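Local coordinates for dihydrodipicolinate reductase N-terminus domain-containing protein (Mycobacterium smegmatis, PDB 6IAQ), which acts as an NADP-dependent amine dehydrogenase, one of a family of native enzymes for the asymmetric reductive amination of ketones, at residues 215-220 with 262-267; 197-202 with 252-257. All blocks are in the same frame, centred on the assembly; numbering follows the deposited sequence.

Contact 1 of 2, residues 215-220 with 262-267; sequences TGLTVK and EGPVFE
A Schellman motif ends helix 203-215 here, and the chain then turns into strand 219-230, outermost in its sheet within this chain, beside the hairpin turn joining strands 249-260 and 265-273. Gly216 makes the exit with a positive phi. Two residues on, Thr218 is gripped by Glu262 from that turn. CG of Glu262 stands beside its own backbone N (chi1 -64°), and a bend at chi2 (84°) brings the carboxylate round to face Thr218, where both oxygens use their syn lone pairs. OE1 of Glu262 accepts the amide N of Thr218 at 2.9 Å with an N-H...O angle of 156°, while OE2 takes OG1 of the same threonine at 2.7 Å. The carboxylate is thus held by two hydrogen bonds, one to each oxygen, a worked case of a side chain tying the residue just before a strand to a neighbouring turn.

Leu217 fills the apolar side. CD2 lies 4.1 Å from CB of Glu262, so the aliphatic part of the acid rests on the leucine while its carboxylate bonds Thr218. The other branch, CD1, reaches inward, 4.0 Å from CG of Pro264. Phe266 is buried beneath helix residues Leu208, Leu211 and Val212, with Met153 also against it. Its ring crosses Leu217 at about a right angle, and CD1 of Leu217 meets it at the edge, close to the ring plane, 3.8 Å from CE1 of Phe266.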
# COMPACT_ATOMS: atom_id res chain seq x y z
N THR A 215 9.21 10.65 -2.93
CA THR A 215 8.48 11.32 -4.04
C THR A 215 9.48 12.06 -4.94
O THR A 215 9.09 12.46 -6.04
CB THR A 215 7.36 12.22 -3.49
OG1 THR A 215 6.64 11.45 -2.51
CG2 THR A 215 6.43 12.67 -4.59
N GLY A 216 10.72 12.24 -4.48
CA GLY A 216 11.79 12.92 -5.23
C GLY A 216 11.58 14.42 -5.24
O GLY A 216 11.95 15.04 -6.25
N LEU A 217 11.03 15.00 -4.18
CA LEU A 217 10.71 16.46 -4.12
C LEU A 217 11.79 17.19 -3.32
O LEU A 217 12.66 16.52 -2.74
CB LEU A 217 9.34 16.68 -3.50
CG LEU A 217 8.18 15.89 -4.12
CD1 LEU A 217 6.88 16.15 -3.38
CD2 LEU A 217 8.01 16.25 -5.59
N THR A 218 11.70 18.53 -3.28
CA THR A 218 12.73 19.44 -2.72
C THR A 218 12.12 20.22 -1.56
O THR A 218 11.11 20.93 -1.80
CB THR A 218 13.25 20.45 -3.75
OG1 THR A 218 13.45 19.76 -4.98
CG2 THR A 218 14.54 21.11 -3.32
N VAL A 219 12.73 20.13 -0.38
CA VAL A 219 12.21 20.85 0.80
C VAL A 219 12.29 22.35 0.50
O VAL A 219 13.34 22.81 0.03
CB VAL A 219 12.96 20.47 2.09
CG1 VAL A 219 12.49 21.28 3.26
CG2 VAL A 219 12.82 18.98 2.40
N LYS A 220 11.20 23.08 0.73
CA LYS A 220 11.15 24.56 0.70
C LYS A 220 11.12 25.05 2.14
O LYS A 220 11.81 26.02 2.43
CB LYS A 220 9.90 25.03 -0.05
CG LYS A 220 9.65 26.53 -0.02
CD LYS A 220 8.49 26.92 -0.92
CE LYS A 220 8.31 28.42 -1.03
NZ LYS A 220 6.89 28.81 -0.77
N GLU A 262 8.19 22.05 -5.33
CA GLU A 262 7.37 21.57 -6.47
C GLU A 262 5.86 21.78 -6.22
O GLU A 262 5.10 21.62 -7.19
CB GLU A 262 7.68 20.11 -6.78
CG GLU A 262 9.10 19.86 -7.25
CD GLU A 262 10.14 19.70 -6.16
OE1 GLU A 262 9.82 19.90 -4.97
OE2 GLU A 262 11.29 19.35 -6.50
N GLY A 263 5.42 22.09 -5.00
CA GLY A 263 4.00 22.41 -4.71
C GLY A 263 3.38 21.56 -3.60
O GLY A 263 2.79 22.10 -2.66
N PRO A 264 3.44 20.21 -3.64
CA PRO A 264 2.87 19.38 -2.57
C PRO A 264 3.37 19.80 -1.18
O PRO A 264 4.55 20.07 -0.99
CB PRO A 264 3.32 17.96 -2.92
CG PRO A 264 3.48 18.00 -4.42
CD PRO A 264 4.01 19.39 -4.72
N VAL A 265 2.43 19.84 -0.24
CA VAL A 265 2.66 20.09 1.20
C VAL A 265 2.32 18.81 1.95
O VAL A 265 1.26 18.19 1.64
CB VAL A 265 1.81 21.26 1.69
CG1 VAL A 265 1.93 21.46 3.19
CG2 VAL A 265 2.15 22.54 0.92
N PHE A 266 3.15 18.44 2.91
CA PHE A 266 2.95 17.26 3.78
C PHE A 266 2.75 17.73 5.21
O PHE A 266 3.54 18.59 5.68
CB PHE A 266 4.16 16.33 3.69
CG PHE A 266 4.40 15.80 2.31
CD1 PHE A 266 5.05 16.57 1.36
CD2 PHE A 266 3.96 14.54 1.96
CE1 PHE A 266 5.25 16.08 0.08
CE2 PHE A 266 4.19 14.05 0.69
CZ PHE A 266 4.86 14.81 -0.24
N GLU A 267 1.76 17.17 5.89
CA GLU A 267 1.45 17.52 7.29
C GLU A 267 1.06 16.25 8.05
O GLU A 267 0.28 15.45 7.52
CB GLU A 267 0.37 18.60 7.35
CG GLU A 267 0.24 19.21 8.73
CD GLU A 267 -0.54 20.51 8.80
OE1 GLU A 267 0.02 21.58 8.47
OE2 GLU A 267 -1.71 20.45 9.17

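Contact 2 of 2, residues 197-202 with 252-257; sequences AQRPPT and FTDIDR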
# COMPACT_ATOMS: atom_id res chain seq x y z
N ALA A 197 17.22 22.85 24.16
CA ALA A 197 18.06 23.08 22.97
C ALA A 197 18.28 21.78 22.20
O ALA A 197 18.52 21.84 20.99
CB ALA A 197 19.37 23.68 23.43
N GLN A 198 18.30 20.64 22.89
CA GLN A 198 18.64 19.32 22.31
C GLN A 198 17.44 18.38 22.37
O GLN A 198 17.66 17.15 22.41
CB GLN A 198 19.86 18.73 23.01
CG GLN A 198 21.09 19.54 22.68
CD GLN A 198 22.38 18.94 23.14
OE1 GLN A 198 22.44 17.83 23.67
NE2 GLN A 198 23.44 19.72 22.94
N ARG A 199 16.22 18.91 22.36
CA ARG A 199 15.00 18.06 22.25
C ARG A 199 15.13 17.20 20.99
O ARG A 199 15.48 17.72 19.93
CB ARG A 199 13.70 18.88 22.21
CG ARG A 199 12.47 18.03 22.50
CD ARG A 199 11.45 18.17 21.40
NE ARG A 199 10.41 17.14 21.42
CZ ARG A 199 9.20 17.30 20.87
NH1 ARG A 199 8.90 18.44 20.29
NH2 ARG A 199 8.30 16.33 20.91
N PRO A 200 14.91 15.88 21.06
CA PRO A 200 15.07 15.02 19.88
C PRO A 200 14.09 15.38 18.76
O PRO A 200 13.05 16.00 19.03
CB PRO A 200 14.84 13.58 20.35
CG PRO A 200 14.38 13.67 21.78
CD PRO A 200 14.59 15.11 22.25
N PRO A 201 14.39 14.96 17.51
CA PRO A 201 13.46 15.16 16.40
C PRO A 201 12.16 14.37 16.69
O PRO A 201 12.17 13.36 17.39
CB PRO A 201 14.21 14.61 15.17
CG PRO A 201 15.19 13.58 15.75
CD PRO A 201 15.55 14.13 17.13
N THR A 202 11.05 14.88 16.19
CA THR A 202 9.73 14.23 16.30
C THR A 202 9.72 12.99 15.39
O THR A 202 10.35 13.00 14.32
CB THR A 202 8.59 15.21 15.98
OG1 THR A 202 8.78 15.64 14.63
CG2 THR A 202 8.57 16.37 16.96
N PHE A 252 2.16 13.48 24.61
CA PHE A 252 2.17 14.73 23.83
C PHE A 252 1.71 14.46 22.40
O PHE A 252 1.75 13.31 21.92
CB PHE A 252 3.53 15.44 23.87
CG PHE A 252 4.71 14.69 23.31
CD1 PHE A 252 4.94 14.61 21.94
CD2 PHE A 252 5.66 14.15 24.16
CE1 PHE A 252 6.04 13.93 21.44
CE2 PHE A 252 6.75 13.46 23.65
CZ PHE A 252 6.95 13.37 22.29
N THR A 253 1.36 15.57 21.75
CA THR A 253 0.92 15.63 20.35
C THR A 253 1.89 16.53 19.59
O THR A 253 2.09 17.67 20.03
CB THR A 253 -0.55 16.09 20.26
OG1 THR A 253 -1.35 15.17 21.00
CG2 THR A 253 -0.98 16.24 18.81
N ASP A 254 2.46 16.03 18.52
CA ASP A 254 3.30 16.78 17.57
C ASP A 254 2.49 17.07 16.32
O ASP A 254 1.69 16.23 15.94
CB ASP A 254 4.55 16.01 17.12
CG ASP A 254 5.50 15.56 18.22
OD1 ASP A 254 5.78 16.37 19.13
OD2 ASP A 254 5.95 14.38 18.15
N ILE A 255 2.80 18.15 15.63
CA ILE A 255 2.38 18.44 14.23
C ILE A 255 3.62 18.89 13.47
O ILE A 255 4.34 19.76 13.97
CB ILE A 255 1.21 19.44 14.17
CG1 ILE A 255 0.77 19.67 12.73
CG2 ILE A 255 1.56 20.74 14.86
CD1 ILE A 255 -0.69 20.12 12.61
N ASP A 256 3.92 18.20 12.39
CA ASP A 256 5.07 18.44 11.51
C ASP A 256 4.54 18.77 10.12
O ASP A 256 3.52 18.19 9.71
CB ASP A 256 6.01 17.23 11.48
CG ASP A 256 6.74 17.10 12.79
OD1 ASP A 256 7.63 17.97 13.04
OD2 ASP A 256 6.36 16.22 13.59
N ARG A 257 5.23 19.67 9.43
CA ARG A 257 4.82 20.17 8.10
C ARG A 257 6.05 20.41 7.26
O ARG A 257 7.00 21.06 7.74
CB ARG A 257 4.03 21.47 8.28
CG ARG A 257 3.58 22.11 6.98
CD ARG A 257 2.92 23.43 7.36
NE ARG A 257 1.70 23.65 6.62
CZ ARG A 257 1.62 24.28 5.46
NH1 ARG A 257 2.69 24.80 4.89
NH2 ARG A 257 0.44 24.42 4.87
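The guanidinium of Arg199 meets the strand with its edge: Asp254 OD1 and Phe252 CE1 both lie near its plane, whereas one face of the Asp254 carboxylate is covered by the methyl group of Thr202. Asp254 OD2, in turn, sits at the edge of the Phe252 ring. Arg199 and Asp254 come tip to tip in a salt bridge, NH2 of Arg199 giving OD1 of Asp254 a bond of 3.1 Å at 161°, onto the syn lone pair, with the two planes turned 52° apart. The same NH2 is 3.3 Å from CE1 of Phe252; guanidinium and ring stand almost perpendicular, and the guanidinium carbon is far from the ring centre, so any cation-pi attraction is at most weak. Thr226 OG1, on the adjacent strand, bonds both Arg199 NH1 and Asp254 OD1, bracing the pair.

Thr202 and Asp254 run alongside one another, pointing opposite ways, and CG2 of Thr202 lies 3.4 Å above Asp254 CG. OG1 of Thr202 sits over its own backbone, flanked by both N and C (chi1 61°). From there it donates to Asp256 OD2 at 2.7 Å, meeting that oxygen from above the carboxylate plane, and also caps the backbone N of Arg205. Asp256 OD1 has a second partner in Thr224 OG1. Both buried acids lie close to a helix N terminus, which, together with Arg199 in the case of Asp254, may favour their ionised forms.

Phe252, its side chain about 10 Å from the bound NADP, alternates with Thr253 and Ile255, which point the other way, so that Phe252, Asp254 and Asp256 line one face of the mixed sheet. The arrangement illustrates an N-cap threonine seating a helix on the sheet of the C-terminal domain that accompanies the Rossmann domain.

In the fold
Read from the N terminus, the segments come in the order 197-202, 215-220, 252-257 and 262-267, so the two contacts cross. Contact 2 closes a loop of 49 residues between the approach to helix 203-215 and strand 249-260; contact 1 closes one of 41 residues between the exit of that helix and the hairpin turn before strand 265-273. The helix is therefore fastened to the mixed sheet near both its ends. Although their centres are 19 Å apart, the contacts touch along the neighbouring strands 249-260 and 265-273, where Arg257 NE and Glu267 OE1 form a salt bridge of 3.2 Å and Val265 packs on Arg257.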